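Local coordinates for protein beta sliding clamp (Pseudomonas aeruginosa, PDB 6AMS) that probably encircles DNA as a ring-shaped head-to-tail homodimer, tethering DNA polymerases and other proteins to it and so conferring processivity on replication, at residues V33-E38 with I68-R73; Q41-G46 with V54-L59; M146-V151 with V196-I201; Q221-A226 with T234-D239; Q263-F268 with D327-I332. All coordinates share one frame; numbering follows the deposited sequence.

Contact 1 of 5, residues V33-E38 with I68-R73; sequences VLLVVE and ITVPAR
Val33 is held to Val70 through both of its backbone polar atoms. Its N donates to Val70 O at 2.7 Å, and its O accepts from Val70 N at 3.1 Å, making this an antiparallel hydrogen-bonded pair. The same Val33 O also takes a CA-H...O contact from Thr69 CA at 3.2 Å. With chi1 at 53°, Val33 CG1 is wedged between its own N and carbonyl carbon, which lays it beside Val70 CG2 at 3.7 Å, the two side chains pointing the same way. Where segment 68-73 turns into a helix, Ala72 CB meets Val33 CB at 4.1 Å.

Leu34 points to the other face of the sheet and forms a non-hydrogen-bonded pair with Thr69. There CD1 of Leu34 crosses to the methyl CG2 of Thr69, 3.8 Å away, while the Thr69 hydroxyl is engaged by Leu111 O and Asn32 ND2.

At Leu35 the hydrogen-bonded pattern returns. Leu35 N reaches Ile68 O at 2.8 Å, and Ile68 N bonds back to Leu35 O. On the face shared with Val33, Leu35 CD1 meets Val70 CG2, the two side chains crossing at about a right angle, so that the valine methyl touches both residues.

The short strand segments run at 142° to each other. Strand 66-71 is an outermost strand of its sheet in this chain, and Pro71 is the N-cap of helix 72-81. Strand 41-47 flanks 32-38 across from it, with Leu44 packed on Val33 and Leu35, and Pro71 touches Glu301 of the second subunit.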
# COMPACT_ATOMS: atom_id res chain seq x y z
N VAL A 33 1.62 11.44 -23.17
CA VAL A 33 1.12 12.77 -22.89
C VAL A 33 1.35 13.59 -24.16
O VAL A 33 2.39 13.47 -24.81
CB VAL A 33 1.81 13.46 -21.68
CG1 VAL A 33 3.33 13.49 -21.77
CG2 VAL A 33 1.23 14.85 -21.44
N LEU A 34 0.34 14.39 -24.52
CA LEU A 34 0.39 15.30 -25.67
C LEU A 34 0.96 16.62 -25.18
O LEU A 34 0.42 17.21 -24.23
CB LEU A 34 -0.99 15.51 -26.28
CG LEU A 34 -1.10 16.67 -27.24
CD1 LEU A 34 -0.33 16.31 -28.49
CD2 LEU A 34 -2.54 17.05 -27.57
N LEU A 35 2.05 17.05 -25.81
CA LEU A 35 2.72 18.30 -25.49
C LEU A 35 2.56 19.22 -26.68
O LEU A 35 2.84 18.84 -27.79
CB LEU A 35 4.21 18.06 -25.23
CG LEU A 35 4.63 17.07 -24.14
CD1 LEU A 35 6.14 16.99 -24.06
CD2 LEU A 35 4.05 17.48 -22.79
N VAL A 36 2.11 20.44 -26.43
CA VAL A 36 1.83 21.45 -27.44
C VAL A 36 2.45 22.75 -26.95
O VAL A 36 2.13 23.20 -25.87
CB VAL A 36 0.33 21.66 -27.66
CG1 VAL A 36 0.05 22.69 -28.75
CG2 VAL A 36 -0.35 20.34 -28.02
N VAL A 37 3.37 23.31 -27.74
CA VAL A 37 3.91 24.63 -27.47
C VAL A 37 3.30 25.61 -28.47
O VAL A 37 3.56 25.50 -29.66
CB VAL A 37 5.46 24.63 -27.60
CG1 VAL A 37 6.04 26.03 -27.37
CG2 VAL A 37 6.07 23.65 -26.62
N GLU A 38 2.48 26.54 -27.98
CA GLU A 38 1.92 27.69 -28.76
C GLU A 38 2.39 28.96 -28.08
O GLU A 38 2.05 29.21 -26.92
CB GLU A 38 0.39 27.67 -28.78
CG GLU A 38 -0.23 26.50 -29.55
CD GLU A 38 -1.76 26.47 -29.49
OE1 GLU A 38 -2.35 27.25 -28.70
OE2 GLU A 38 -2.37 25.69 -30.27
N ILE A 68 3.87 17.12 -30.01
CA ILE A 68 4.32 15.73 -30.01
C ILE A 68 3.79 14.97 -28.80
O ILE A 68 3.44 15.57 -27.79
CB ILE A 68 5.87 15.69 -29.91
CG1 ILE A 68 6.44 14.38 -30.46
CG2 ILE A 68 6.33 15.96 -28.49
CD1 ILE A 68 6.60 14.37 -31.96
N THR A 69 3.69 13.65 -28.91
CA THR A 69 3.33 12.82 -27.76
C THR A 69 4.53 11.93 -27.35
O THR A 69 5.34 11.47 -28.18
CB THR A 69 2.08 11.97 -28.01
OG1 THR A 69 2.42 10.80 -28.75
CG2 THR A 69 1.04 12.74 -28.78
N VAL A 70 4.67 11.78 -26.03
CA VAL A 70 5.74 11.00 -25.44
C VAL A 70 5.17 10.22 -24.27
O VAL A 70 4.17 10.62 -23.68
CB VAL A 70 6.88 11.89 -24.91
CG1 VAL A 70 7.60 12.59 -26.05
CG2 VAL A 70 6.34 12.91 -23.92
N PRO A 71 5.80 9.09 -23.91
CA PRO A 71 5.31 8.28 -22.78
C PRO A 71 5.26 9.08 -21.48
O PRO A 71 6.25 9.67 -21.06
CB PRO A 71 6.30 7.10 -22.71
CG PRO A 71 7.48 7.50 -23.53
CD PRO A 71 6.99 8.48 -24.55
N ALA A 72 4.10 9.10 -20.87
CA ALA A 72 3.77 10.00 -19.77
C ALA A 72 4.49 9.62 -18.51
O ALA A 72 5.20 10.45 -17.94
CB ALA A 72 2.27 10.01 -19.53
N ARG A 73 4.29 8.38 -18.08
CA ARG A 73 4.97 7.81 -16.91
C ARG A 73 6.50 8.06 -17.04
O ARG A 73 7.11 8.61 -16.14
CB ARG A 73 4.70 6.30 -16.82
CG ARG A 73 3.37 5.87 -16.37
CD ARG A 73 3.29 5.97 -14.86
NE ARG A 73 1.98 6.51 -14.50
CZ ARG A 73 1.59 6.88 -13.27
NH1 ARG A 73 2.43 6.80 -12.22
NH2 ARG A 73 0.35 7.35 -13.11

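Contact 2 of 5, residues Q41-G46 with V54-L59; sequences QLSLTG and VGRVVL
With CG anti to the backbone N (chi1 -176°) and the rest of the chain extended, Gln41 lays its amide across the aliphatic part of Arg56. Arg56 in turn sets CG opposite its own carbonyl carbon and stretches out straight to NE, exposing CG and CD to this crossing. Gln41 NE2 comes to 3.7 Å from Arg56 CD. The amide and guanidinium planes are 63° apart, with Gln41 OE1 near the guanidinium edge, so the two groups do not stack. Ser43 OG adds a contact with Arg56 CG at 3.5 Å. Within its own strand the guanidinium lies over Val54 CG1, and its NH1 is hydrogen-bonded to Thr232 OG1 on the next strand.

The backbones beneath form the beta hairpin of strands 41-47 and 51-58 in the N-terminal clamp domain. Leu42 N to Val57 O is 2.9 Å and nearly straight at 175°, and Val57 N returns the bond to Leu42 O. Leu44 and Gly55 make the next hydrogen-bonded pair, with Leu44 N to Gly55 O at 2.7 Å.

On the face away from Arg56 the side chains are apolar. Val57 CG1 sits against Leu42 CB at 3.5 Å, the two side chains side by side, and Leu44 CD1 crosses to that same methyl at 4.1 Å. From beyond the strand end Leu59 CD2 reaches Leu42 CB at 4.0 Å. Phe3 of strand 2-6 packs on Leu42 and Leu59, and helix 7-18 covers Leu44. Back on the arginine's face, Thr45 OG1 lies 3.5 Å from Val54 CG2.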
# COMPACT_ATOMS: atom_id res chain seq x y z
N GLN A 41 3.36 29.19 -24.16
CA GLN A 41 2.53 28.31 -23.35
C GLN A 41 2.74 26.86 -23.70
O GLN A 41 2.80 26.49 -24.87
CB GLN A 41 1.05 28.66 -23.51
CG GLN A 41 0.15 27.83 -22.60
CD GLN A 41 -1.32 28.18 -22.74
OE1 GLN A 41 -1.98 27.74 -23.67
NE2 GLN A 41 -1.83 28.94 -21.79
N LEU A 42 2.86 26.04 -22.67
CA LEU A 42 3.00 24.61 -22.84
C LEU A 42 1.72 23.98 -22.30
O LEU A 42 1.31 24.26 -21.18
CB LEU A 42 4.21 24.09 -22.08
CG LEU A 42 4.31 22.57 -21.95
CD1 LEU A 42 4.29 21.89 -23.32
CD2 LEU A 42 5.54 22.16 -21.16
N SER A 43 1.10 23.14 -23.11
CA SER A 43 -0.11 22.45 -22.70
C SER A 43 0.19 20.97 -22.66
O SER A 43 0.82 20.44 -23.56
CB SER A 43 -1.26 22.72 -23.67
OG SER A 43 -1.81 24.00 -23.44
N LEU A 44 -0.23 20.31 -21.59
CA LEU A 44 0.04 18.88 -21.47
C LEU A 44 -1.31 18.20 -21.33
O LEU A 44 -2.13 18.60 -20.47
CB LEU A 44 0.93 18.57 -20.27
CG LEU A 44 2.27 19.29 -20.13
CD1 LEU A 44 2.07 20.67 -19.52
CD2 LEU A 44 3.18 18.47 -19.24
N THR A 45 -1.55 17.21 -22.19
CA THR A 45 -2.82 16.50 -22.24
C THR A 45 -2.71 14.98 -22.07
O THR A 45 -1.87 14.34 -22.67
CB THR A 45 -3.53 16.78 -23.58
OG1 THR A 45 -3.63 18.19 -23.77
CG2 THR A 45 -4.91 16.17 -23.61
N GLY A 46 -3.57 14.43 -21.22
CA GLY A 46 -3.62 13.01 -20.98
C GLY A 46 -5.05 12.52 -21.09
O GLY A 46 -5.97 13.23 -20.72
N VAL A 54 -6.12 18.46 -19.11
CA VAL A 54 -5.16 19.38 -19.70
C VAL A 54 -4.52 20.29 -18.66
O VAL A 54 -5.20 20.89 -17.83
CB VAL A 54 -5.80 20.22 -20.82
CG1 VAL A 54 -4.81 21.20 -21.42
CG2 VAL A 54 -6.38 19.31 -21.89
N GLY A 55 -3.20 20.39 -18.72
CA GLY A 55 -2.43 21.23 -17.83
C GLY A 55 -1.71 22.29 -18.63
O GLY A 55 -1.21 22.01 -19.71
N ARG A 56 -1.70 23.51 -18.11
CA ARG A 56 -1.04 24.63 -18.78
C ARG A 56 0.06 25.24 -17.93
O ARG A 56 -0.11 25.46 -16.75
CB ARG A 56 -2.05 25.71 -19.14
CG ARG A 56 -2.84 25.40 -20.40
CD ARG A 56 -4.08 26.28 -20.49
NE ARG A 56 -5.11 25.62 -21.26
CZ ARG A 56 -6.06 24.85 -20.74
NH1 ARG A 56 -6.96 24.28 -21.53
NH2 ARG A 56 -6.11 24.65 -19.43
N VAL A 57 1.21 25.48 -18.55
CA VAL A 57 2.32 26.10 -17.85
C VAL A 57 2.90 27.21 -18.74
O VAL A 57 2.97 27.05 -19.95
CB VAL A 57 3.39 25.06 -17.44
CG1 VAL A 57 3.84 24.24 -18.64
CG2 VAL A 57 4.56 25.71 -16.73
N VAL A 58 3.28 28.33 -18.15
CA VAL A 58 3.85 29.44 -18.90
C VAL A 58 5.34 29.22 -19.08
O VAL A 58 6.03 28.85 -18.14
CB VAL A 58 3.59 30.78 -18.19
CG1 VAL A 58 4.33 31.91 -18.88
CG2 VAL A 58 2.10 31.07 -18.16
N LEU A 59 5.84 29.42 -20.30
CA LEU A 59 7.26 29.23 -20.57
C LEU A 59 7.91 30.60 -20.54
O LEU A 59 7.32 31.56 -21.02
CB LEU A 59 7.46 28.64 -21.96
CG LEU A 59 6.86 27.25 -22.21
CD1 LEU A 59 6.93 26.90 -23.69
CD2 LEU A 59 7.57 26.20 -21.37

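Contact 3 of 5, residues M146-V151 with V196-I201; sequences MAQQDV and VPRKGI
The guanidinium of Arg198 has the Gln148 amide stacked on one face and, more loosely, CE of Met146 over the opposite face, while the carbonyl carbon of Met146 is at the edge, in plane. The amide and guanidinium planes are only 23° apart. Gln148 OE1 stands above the plane toward the rim, 3.1 Å from Arg198 NH2, where the angle is too poor for a hydrogen bond; this is stacking of two flat polar groups. Arg198 NH1 comes to 3.6 Å from Ala147 O and equally near Met146 O, so the charged end lies near two loop carbonyls, though neither approach makes a hydrogen bond.

Arg198 gets there with CG anti to its N (chi1 161°) and an extended chain. Met146 passes obliquely over its aliphatic stem, CE lying 4.0 Å from Arg198 CG. Bent at chi3 (-66°), the methionine also brings SD to Ile201 CG2 at 3.7 Å, and Met158 of strand 157-163 touches both Met146 and Ile201.

Pro197 ends strand 192-197 and is the N-cap of helix 198-207. The contact thus packs the irregular loop between helix 132-142 and strand 157-163 against the first turn of a helix at a strand-to-helix junction of the central clamp domain.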
# COMPACT_ATOMS: atom_id res chain seq x y z
N MET A 146 -22.11 4.56 -5.59
CA MET A 146 -21.99 4.15 -6.98
C MET A 146 -21.78 2.65 -7.19
O MET A 146 -21.05 2.00 -6.45
CB MET A 146 -20.85 4.90 -7.67
CG MET A 146 -21.03 6.41 -7.72
SD MET A 146 -19.81 7.19 -8.78
CE MET A 146 -18.30 6.89 -7.89
N ALA A 147 -22.41 2.12 -8.23
CA ALA A 147 -22.27 0.72 -8.57
C ALA A 147 -20.99 0.53 -9.36
O ALA A 147 -20.56 1.43 -10.08
CB ALA A 147 -23.45 0.25 -9.39
N GLN A 148 -20.36 -0.63 -9.22
CA GLN A 148 -19.14 -0.89 -9.98
C GLN A 148 -19.36 -2.06 -10.92
O GLN A 148 -19.77 -3.14 -10.49
CB GLN A 148 -17.98 -1.16 -9.04
CG GLN A 148 -16.62 -1.04 -9.70
CD GLN A 148 -15.52 -0.75 -8.71
OE1 GLN A 148 -15.75 -0.76 -7.50
NE2 GLN A 148 -14.32 -0.49 -9.21
N GLN A 149 -19.12 -1.83 -12.20
CA GLN A 149 -19.26 -2.83 -13.26
C GLN A 149 -20.65 -3.48 -13.32
O GLN A 149 -20.76 -4.67 -13.60
CB GLN A 149 -18.17 -3.91 -13.16
CG GLN A 149 -16.79 -3.36 -12.87
CD GLN A 149 -15.94 -3.23 -14.11
OE1 GLN A 149 -16.40 -2.76 -15.15
NE2 GLN A 149 -14.68 -3.65 -14.01
N ASP A 150 -21.69 -2.70 -13.08
CA ASP A 150 -23.04 -3.22 -13.11
C ASP A 150 -23.48 -3.28 -14.57
O ASP A 150 -23.01 -2.49 -15.38
CB ASP A 150 -23.97 -2.32 -12.30
CG ASP A 150 -25.36 -2.91 -12.10
OD1 ASP A 150 -25.97 -3.32 -13.11
OD2 ASP A 150 -25.83 -2.96 -10.95
N VAL A 151 -24.36 -4.21 -14.90
CA VAL A 151 -24.84 -4.33 -16.28
C VAL A 151 -25.62 -3.08 -16.68
O VAL A 151 -25.50 -2.62 -17.81
CB VAL A 151 -25.66 -5.61 -16.53
CG1 VAL A 151 -24.76 -6.83 -16.55
CG2 VAL A 151 -26.77 -5.76 -15.50
N VAL A 196 -22.08 11.27 -14.74
CA VAL A 196 -20.66 11.26 -14.95
C VAL A 196 -20.15 9.90 -14.55
O VAL A 196 -20.39 9.46 -13.44
CB VAL A 196 -19.97 12.31 -14.05
CG1 VAL A 196 -18.48 12.32 -14.29
CG2 VAL A 196 -20.57 13.68 -14.28
N PRO A 197 -19.51 9.18 -15.47
CA PRO A 197 -18.96 7.86 -15.14
C PRO A 197 -18.07 7.84 -13.91
O PRO A 197 -17.29 8.75 -13.64
CB PRO A 197 -18.15 7.51 -16.39
CG PRO A 197 -18.71 8.37 -17.48
CD PRO A 197 -19.77 9.26 -16.90
N ARG A 198 -18.21 6.75 -13.18
CA ARG A 198 -17.49 6.50 -11.95
C ARG A 198 -16.02 6.92 -11.89
O ARG A 198 -15.62 7.61 -10.96
CB ARG A 198 -17.60 5.01 -11.63
CG ARG A 198 -16.55 4.54 -10.66
CD ARG A 198 -16.55 3.03 -10.51
NE ARG A 198 -15.91 2.72 -9.24
CZ ARG A 198 -16.57 2.61 -8.10
NH1 ARG A 198 -17.89 2.76 -8.09
NH2 ARG A 198 -15.92 2.34 -6.98
N LYS A 199 -15.22 6.51 -12.87
CA LYS A 199 -13.80 6.83 -12.85
C LYS A 199 -13.56 8.34 -12.94
O LYS A 199 -12.73 8.89 -12.24
CB LYS A 199 -13.07 6.09 -13.97
CG LYS A 199 -11.57 5.98 -13.75
CD LYS A 199 -10.95 4.97 -14.70
CE LYS A 199 -9.44 4.91 -14.53
NZ LYS A 199 -8.82 3.97 -15.50
N GLY A 200 -14.31 9.00 -13.81
CA GLY A 200 -14.18 10.43 -13.98
C GLY A 200 -14.56 11.27 -12.78
O GLY A 200 -13.85 12.20 -12.43
N ILE A 201 -15.66 10.93 -12.13
CA ILE A 201 -16.12 11.67 -10.96
C ILE A 201 -15.15 11.59 -9.77
O ILE A 201 -14.95 12.58 -9.08
CB ILE A 201 -17.59 11.36 -10.59
CG1 ILE A 201 -18.17 12.47 -9.71
CG2 ILE A 201 -17.76 10.00 -9.92
CD1 ILE A 201 -18.54 13.72 -10.48

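Contact 4 of 5, residues Q221-A226 with T234-D239; sequences QHHIRA and TSKLVD. With PO4 (phosphate ion), chain E.
Leu237 N bonds to His222 O at 3.3 Å from above the carbonyl plane, 54° out of it, just where regular strand pairing gives way. Within the regular pairing, Ser235 O has two donors: Ile224 N at 3.1 Å, and His223 ND1, which makes a weak bond at 3.5 Å. Ser235 N bonds back to Ile224 O.

These pairs belong to the antiparallel hairpin of strands 223-227 and 231-236 in the central domain. Beyond it, backbone bonds of Thr234 to Glu52 and of Lys236 to Glu50 join this hairpin to the edge of strand 51-58 and the residue before it.

The His223 side chain runs alongside that of Lys236, pointing the same way, with CE1 3.7 Å from Lys236 CG. Next along this face Arg225 CG touches Thr234 OG1 at 3.3 Å. Ile224 is on the other face, and its CG2 meets Leu237 CD2 at 3.9 Å, the side chains crossing at about a right angle. Leu237 CG, anti to its carbonyl carbon (chi1 -58°), leans over the His222-His223 peptide.

A phosphate ion, probably from the crystallisation liquor, is held by main-chain N-H groups: Gln221 N bonds its O1 at 2.9 Å, and His222 N is shared between O1 and O2.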
# COMPACT_ATOMS: atom_id res chain seq x y z
N GLN A 221 -24.69 17.59 -23.51
CA GLN A 221 -25.45 16.39 -23.86
C GLN A 221 -24.56 15.19 -23.78
O GLN A 221 -25.04 14.11 -23.47
CB GLN A 221 -26.05 16.50 -25.28
CG GLN A 221 -26.78 17.79 -25.69
CD GLN A 221 -28.04 18.09 -24.87
OE1 GLN A 221 -28.06 17.92 -23.65
NE2 GLN A 221 -29.08 18.55 -25.56
N HIS A 222 -23.28 15.35 -24.12
CA HIS A 222 -22.33 14.25 -24.08
C HIS A 222 -21.06 14.52 -23.25
O HIS A 222 -20.23 13.61 -23.15
CB HIS A 222 -21.99 13.81 -25.51
CG HIS A 222 -23.18 13.35 -26.29
ND1 HIS A 222 -23.64 12.05 -26.27
CD2 HIS A 222 -24.03 14.03 -27.09
CE1 HIS A 222 -24.71 11.95 -27.03
NE2 HIS A 222 -24.97 13.14 -27.54
N HIS A 223 -20.89 15.70 -22.66
CA HIS A 223 -19.70 15.93 -21.83
C HIS A 223 -19.95 16.90 -20.67
O HIS A 223 -20.86 17.72 -20.71
CB HIS A 223 -18.50 16.58 -22.61
CG HIS A 223 -18.00 15.81 -23.79
ND1 HIS A 223 -17.14 14.74 -23.68
CD2 HIS A 223 -18.29 15.92 -25.11
CE1 HIS A 223 -16.90 14.24 -24.88
NE2 HIS A 223 -17.59 14.94 -25.76
N ILE A 224 -19.15 16.75 -19.63
CA ILE A 224 -19.04 17.72 -18.56
C ILE A 224 -17.63 18.28 -18.62
O ILE A 224 -16.67 17.53 -18.84
CB ILE A 224 -19.37 17.12 -17.18
CG1 ILE A 224 -19.20 18.16 -16.09
CG2 ILE A 224 -18.51 15.92 -16.84
CD1 ILE A 224 -19.87 17.79 -14.79
N ARG A 225 -17.48 19.55 -18.33
CA ARG A 225 -16.21 20.18 -18.25
C ARG A 225 -16.01 20.91 -16.96
O ARG A 225 -16.86 21.61 -16.52
CB ARG A 225 -16.01 21.13 -19.39
CG ARG A 225 -14.57 21.24 -19.80
CD ARG A 225 -14.23 22.56 -20.40
NE ARG A 225 -15.09 22.81 -21.53
CZ ARG A 225 -15.35 24.00 -22.04
NH1 ARG A 225 -14.77 25.08 -21.54
NH2 ARG A 225 -16.16 24.09 -23.07
N ALA A 226 -14.88 20.70 -16.33
CA ALA A 226 -14.53 21.38 -15.11
C ALA A 226 -13.30 22.20 -15.42
O ALA A 226 -12.32 21.68 -15.92
CB ALA A 226 -14.25 20.42 -14.00
N THR A 234 -12.30 17.18 -18.81
CA THR A 234 -13.46 16.84 -19.63
C THR A 234 -13.75 15.36 -19.54
O THR A 234 -12.86 14.54 -19.66
CB THR A 234 -13.24 17.26 -21.10
OG1 THR A 234 -13.05 18.67 -21.17
CG2 THR A 234 -14.47 16.94 -21.93
N SER A 235 -15.00 15.03 -19.29
CA SER A 235 -15.41 13.64 -19.17
C SER A 235 -16.55 13.41 -20.12
O SER A 235 -17.41 14.26 -20.24
CB SER A 235 -15.84 13.32 -17.73
OG SER A 235 -16.29 11.99 -17.65
N LYS A 236 -16.63 12.22 -20.67
CA LYS A 236 -17.79 11.77 -21.40
C LYS A 236 -18.83 11.39 -20.34
O LYS A 236 -18.53 11.06 -19.24
CB LYS A 236 -17.49 10.52 -22.22
CG LYS A 236 -16.98 10.76 -23.61
CD LYS A 236 -16.70 9.44 -24.27
CE LYS A 236 -16.76 9.54 -25.79
NZ LYS A 236 -17.12 8.26 -26.46
N LEU A 237 -20.08 11.43 -20.72
CA LEU A 237 -21.20 11.13 -19.85
C LEU A 237 -21.77 9.78 -20.23
O LEU A 237 -21.54 9.29 -21.34
CB LEU A 237 -22.30 12.17 -20.04
CG LEU A 237 -21.93 13.61 -19.77
CD1 LEU A 237 -23.14 14.47 -20.03
CD2 LEU A 237 -21.45 13.80 -18.36
N VAL A 238 -22.52 9.23 -19.28
CA VAL A 238 -23.19 7.97 -19.44
C VAL A 238 -24.47 8.25 -20.19
O VAL A 238 -25.28 9.08 -19.79
CB VAL A 238 -23.49 7.31 -18.08
CG1 VAL A 238 -24.19 5.98 -18.28
CG2 VAL A 238 -22.22 7.15 -17.28
N ASP A 239 -24.62 7.55 -21.30
CA ASP A 239 -25.74 7.66 -22.18
C ASP A 239 -26.77 6.77 -21.59
O ASP A 239 -26.54 5.64 -21.36
CB ASP A 239 -25.32 7.08 -23.50
CG ASP A 239 -25.74 7.91 -24.64
OD1 ASP A 239 -26.60 8.76 -24.49
OD2 ASP A 239 -25.21 7.67 -25.72
P PO4 E . -21.96 18.26 -26.18
O1 PO4 E . -23.43 18.00 -26.05
O2 PO4 E . -21.24 17.67 -25.01
O3 PO4 E . -21.74 19.75 -26.21
O4 PO4 E . -21.45 17.64 -27.45

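Contact 5 of 5, residues Q263-F268 with D327-I332; sequences QLREAF and DVLGVI
Leu329 pushes its CD1 methyl into a notch on helix 261-272, between Leu264, Arg265 and Phe268. The methyl lies at the edge of the Phe268 ring, in its plane, 3.6 Å from CD2. It also comes to 3.7 Å from Arg265 N and 4.0 Å from Leu264 CB, so backbone as well as side chains shape the notch. Leu329 has CG anti to its carbonyl carbon and a fully extended chi2 (179°), which carries CD1 forward, and it meets Phe268 at about a right angle.

Arg265 closes the outer side. Its CG is turned anti to the backbone N (chi1 -154°), and the extended chain slides past Leu329 in the opposite direction, with CG 4.1 Å from Leu329 CB. Further out, Arg265 NE rests 3.6 Å from Gly330 CA, and it is the guanidinium edge that faces the Leu329-Gly330 backbone. Nearby Asp327 does not touch Arg265; its OD2 forms a salt bridge with Arg176.

Phe268 also packs on Val322, Leu325 and Leu326 of helix 322-329, while strand 290-296 supports the first helix through Leu291, which touches Leu264, and Ile293, which touches Phe268. Between the two segments the contact is van der Waals packing. It joins helices 261-272 and 322-329, the helix pair packed on the sheets of the C-terminal domain, as in the other domains of the DNA-clamp fold, whose helices line the central channel of the ring.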
# COMPACT_ATOMS: atom_id res chain seq x y z
N GLN A 263 -20.30 5.23 18.36
CA GLN A 263 -20.64 3.98 19.03
C GLN A 263 -21.24 2.98 18.05
O GLN A 263 -20.89 1.80 18.08
CB GLN A 263 -21.60 4.19 20.22
CG GLN A 263 -20.96 4.70 21.52
CD GLN A 263 -21.99 5.24 22.52
OE1 GLN A 263 -22.99 4.58 22.85
NE2 GLN A 263 -21.76 6.47 23.00
N LEU A 264 -22.13 3.43 17.17
CA LEU A 264 -22.75 2.53 16.20
C LEU A 264 -21.73 2.00 15.20
O LEU A 264 -21.76 0.82 14.88
CB LEU A 264 -23.90 3.20 15.48
CG LEU A 264 -25.11 3.46 16.39
CD1 LEU A 264 -26.01 4.51 15.75
CD2 LEU A 264 -25.91 2.19 16.66
N ARG A 265 -20.80 2.86 14.77
CA ARG A 265 -19.76 2.47 13.82
C ARG A 265 -18.84 1.39 14.41
O ARG A 265 -18.56 0.39 13.78
CB ARG A 265 -18.93 3.69 13.37
CG ARG A 265 -18.31 3.47 12.01
CD ARG A 265 -17.31 4.50 11.54
NE ARG A 265 -17.27 4.42 10.08
CZ ARG A 265 -16.67 3.46 9.36
NH1 ARG A 265 -16.73 3.46 8.03
NH2 ARG A 265 -15.98 2.48 9.97
N GLU A 266 -18.41 1.62 15.63
CA GLU A 266 -17.56 0.67 16.35
C GLU A 266 -18.27 -0.65 16.60
O GLU A 266 -17.65 -1.69 16.43
CB GLU A 266 -17.01 1.30 17.66
CG GLU A 266 -15.93 2.35 17.35
CD GLU A 266 -15.56 3.27 18.50
OE1 GLU A 266 -16.26 3.25 19.52
OE2 GLU A 266 -14.52 3.97 18.37
N ALA A 267 -19.55 -0.61 16.97
CA ALA A 267 -20.34 -1.83 17.19
C ALA A 267 -20.65 -2.60 15.90
O ALA A 267 -20.70 -3.83 15.89
CB ALA A 267 -21.65 -1.49 17.89
N PHE A 268 -20.89 -1.87 14.82
CA PHE A 268 -21.06 -2.51 13.53
C PHE A 268 -19.74 -3.10 13.04
O PHE A 268 -19.79 -4.19 12.50
CB PHE A 268 -21.66 -1.56 12.47
CG PHE A 268 -23.11 -1.24 12.68
CD1 PHE A 268 -24.04 -2.22 13.00
CD2 PHE A 268 -23.57 0.06 12.52
CE1 PHE A 268 -25.37 -1.90 13.19
CE2 PHE A 268 -24.93 0.37 12.70
CZ PHE A 268 -25.82 -0.61 13.04
N ASP A 327 -20.55 2.38 5.46
CA ASP A 327 -20.25 3.37 4.43
C ASP A 327 -20.99 4.67 4.75
O ASP A 327 -20.43 5.75 4.64
CB ASP A 327 -20.66 2.88 3.04
CG ASP A 327 -19.73 1.83 2.51
OD1 ASP A 327 -18.61 1.70 3.02
OD2 ASP A 327 -20.14 1.10 1.59
N VAL A 328 -22.25 4.54 5.15
CA VAL A 328 -23.03 5.70 5.54
C VAL A 328 -22.41 6.35 6.78
O VAL A 328 -22.03 7.53 6.75
CB VAL A 328 -24.53 5.34 5.76
CG1 VAL A 328 -25.26 6.50 6.45
CG2 VAL A 328 -25.17 5.00 4.41
N LEU A 329 -22.25 5.58 7.84
CA LEU A 329 -21.74 6.14 9.08
C LEU A 329 -20.39 6.85 8.91
O LEU A 329 -20.17 7.86 9.55
CB LEU A 329 -21.65 5.07 10.15
CG LEU A 329 -22.98 4.51 10.65
CD1 LEU A 329 -22.72 3.43 11.69
CD2 LEU A 329 -23.85 5.58 11.26
N GLY A 330 -19.54 6.39 8.00
CA GLY A 330 -18.26 7.04 7.76
C GLY A 330 -18.30 8.36 7.00
O GLY A 330 -17.26 9.00 6.85
N VAL A 331 -19.45 8.75 6.46
CA VAL A 331 -19.61 10.07 5.85
C VAL A 331 -20.57 10.98 6.62
O VAL A 331 -20.74 12.11 6.22
CB VAL A 331 -20.06 9.97 4.38
CG1 VAL A 331 -19.07 9.10 3.60
CG2 VAL A 331 -21.50 9.47 4.23
N ILE A 332 -21.17 10.50 7.71
CA ILE A 332 -22.10 11.31 8.50
C ILE A 332 -21.23 12.26 9.36
O ILE A 332 -20.46 11.83 10.21
CB ILE A 332 -22.99 10.47 9.44
CG1 ILE A 332 -23.96 9.60 8.65
CG2 ILE A 332 -23.77 11.33 10.45
CD1 ILE A 332 -25.04 10.34 7.89

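How the contacts relate
Contacts 1 and 2 are neighbours in one sheet, their centres 9 Å apart, joined by backbone pairs such as Leu34 O to Thr45 N at 2.8 Å; along the chain contact 2 is nested within contact 1. That sheet runs on into the central domain through strands 51-58 and 231-236, bringing contact 4 within about 6 Å of contact 2 at the nearest atoms. Contact 3 touches contact 4, with Pro197 CD 3.3 Å from Val238 CG2, and the phosphate belongs to contact 4 alone. Contact 5, in the C-terminal domain, lies far away, its centre about 45 Å from that of contact 1 and on the opposite side of the chain's centre.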